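Local atomic coordinates of ribokinase (Staphylococcus aureus, PDB entry 3RY7), a protein that catalyses the ATP- and magnesium-dependent phosphorylation of ribose at O-5, giving D-ribose 5-phosphate for nucleotide and amino acid synthesis or the pentose phosphate pathway. Residues A208-F211 with L212-I216. Numbering follows the deposited sequence.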
loop_
_atom_site.group_PDB
_atom_site.type_symbol
_atom_site.label_atom_id
_atom_site.label_comp_id
_atom_site.label_asym_id
_atom_site.label_seq_id
_atom_site.Cartn_x
_atom_site.Cartn_y
_atom_site.Cartn_z
ATOM N N ALA A 208 -10.353 25.284 -24.634
ATOM C CA ALA A 208 -10.042 24.520 -25.833
ATOM C C ALA A 208 -9.842 25.436 -27.046
ATOM O O ALA A 208 -8.875 25.295 -27.790
ATOM C CB ALA A 208 -11.123 23.503 -26.107
ATOM N N ASN A 209 -10.758 26.381 -27.235
ATOM C CA ASN A 209 -10.726 27.243 -28.411
ATOM C C ASN A 209 -9.486 28.109 -28.444
ATOM O O ASN A 209 -8.926 28.385 -29.514
ATOM C CB ASN A 209 -11.993 28.101 -28.501
ATOM C CG ASN A 209 -13.151 27.351 -29.139
ATOM O OD1 ASN A 209 -12.947 26.495 -30.001
ATOM N ND2 ASN A 209 -14.373 27.672 -28.721
ATOM N N TYR A 210 -9.052 28.537 -27.265
ATOM C CA TYR A 210 -7.792 29.239 -27.165
ATOM C C TYR A 210 -6.663 28.352 -27.676
ATOM O O TYR A 210 -5.898 28.767 -28.551
ATOM C CB TYR A 210 -7.486 29.678 -25.737
ATOM C CG TYR A 210 -6.058 30.137 -25.642
ATOM C CD1 TYR A 210 -5.079 29.311 -25.103
ATOM C CD2 TYR A 210 -5.670 31.373 -26.157
ATOM C CE1 TYR A 210 -3.763 29.716 -25.038
ATOM C CE2 TYR A 210 -4.349 31.788 -26.105
ATOM C CZ TYR A 210 -3.398 30.956 -25.540
ATOM O OH TYR A 210 -2.080 31.349 -25.479
ATOM N N PHE A 211 -6.559 27.130 -27.147
ATOM C CA PHE A 211 -5.460 26.241 -27.550
ATOM C C PHE A 211 -5.499 25.868 -29.030
ATOM O O PHE A 211 -4.471 25.887 -29.704
ATOM C CB PHE A 211 -5.334 24.997 -26.643
ATOM C CG PHE A 211 -4.980 25.342 -25.224
ATOM C CD1 PHE A 211 -3.792 25.990 -24.937
ATOM C CD2 PHE A 211 -5.853 25.075 -24.191
ATOM C CE1 PHE A 211 -3.467 26.341 -23.650
ATOM C CE2 PHE A 211 -5.535 25.426 -22.899
ATOM C CZ PHE A 211 -4.333 26.061 -22.628
ATOM N N LEU A 212 -6.683 25.535 -29.530
ATOM C CA LEU A 212 -6.835 25.239 -30.943
ATOM C C LEU A 212 -6.384 26.427 -31.785
ATOM O O LEU A 212 -5.725 26.250 -32.810
ATOM C CB LEU A 212 -8.278 24.864 -31.268
ATOM C CG LEU A 212 -8.760 23.541 -30.663
ATOM C CD1 LEU A 212 -10.290 23.513 -30.591
ATOM C CD2 LEU A 212 -8.216 22.351 -31.443
ATOM N N SER A 213 -6.713 27.636 -31.348
ATOM C CA SER A 213 -6.421 28.808 -32.172
ATOM C C SER A 213 -4.915 29.040 -32.304
ATOM O O SER A 213 -4.457 29.667 -33.261
ATOM C CB SER A 213 -7.112 30.070 -31.641
ATOM O OG SER A 213 -6.370 30.681 -30.595
ATOM N N ILE A 214 -4.141 28.532 -31.351
ATOM C CA ILE A 214 -2.699 28.745 -31.414
ATOM C C ILE A 214 -1.955 27.536 -31.980
ATOM O O ILE A 214 -0.716 27.476 -31.947
ATOM C CB ILE A 214 -2.106 29.243 -30.075
ATOM C CG1 ILE A 214 -2.300 28.214 -28.957
ATOM C CG2 ILE A 214 -2.728 30.596 -29.683
ATOM C CD1 ILE A 214 -1.637 28.648 -27.671
ATOM N N GLY A 215 -2.723 26.593 -32.526
ATOM C CA GLY A 215 -2.152 25.515 -33.304
ATOM C C GLY A 215 -2.084 24.160 -32.627
ATOM O O GLY A 215 -1.664 23.183 -33.259
ATOM N N ILE A 216 -2.466 24.091 -31.352
ATOM C CA ILE A 216 -2.528 22.804 -30.651
ATOM C C ILE A 216 -3.748 22.009 -31.118
ATOM O O ILE A 216 -4.885 22.461 -30.978
ATOM C CB ILE A 216 -2.579 22.969 -29.112
ATOM C CG1 ILE A 216 -1.248 23.520 -28.582
ATOM C CG2 ILE A 216 -2.880 21.630 -28.464
ATOM C CD1 ILE A 216 -1.376 24.776 -27.749
#
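Phe211 and Ile216 close the C-terminal end of helix 201-213: the bond from Leu212 N to Ala208 O, 2.8 Å long, is almost straight (176°), Ser213 N to Asn209 O follows it, and the chain then tightens until the amide of Ile216 turns back to Phe211 O at 3.2 Å. That carbonyl oxygen is gripped twice, because Ile214 N also donates to it, and the two amides come from opposite faces of the carbonyl plane. Inside this wrap Gly215 N bonds to Leu212 O, while the positive phi of Gly215 reverses the chain. The hydroxyl of Ser213 lies between its own backbone N and carbonyl carbon (chi1 83°), which directs OG to Tyr210 O at 2.8 Å. The same oxygen receives a second, weak bond from Ile214 N.

Among the larger side chains, Tyr210 swings its ring anti to the backbone N (chi1 168°) and carries it along the helix toward the end. There the CD1 methyl of Ile214 meets the CE1 and OH side of the ring obliquely, 3.5 Å from Tyr210 CE1. Phe211 and Ile216 run side by side, pointing the same way, with Ile216 CD1 3.9 Å from Phe211 CD1. Tyr210 CD1 sits over one face of the Phe211 ring, offset toward its rim. The side chain of Leu212 folds back along the helix, its CG resting 3.4 Å from Ala208 O.

Phe211 and Ile216 both reach Ile183 of strand 182-183, and Phe211 also touches Leu193 of helix 187-194. The paired bonds Ile216 N to Phe211 O and Gly215 N to Leu212 O form a Schellman motif with Gly215 as C-prime, accompanied by the apolar pair Phe211 and Ile216, and end a helix of the pfkB kinase fold just before strand 218-222 of its large sheet.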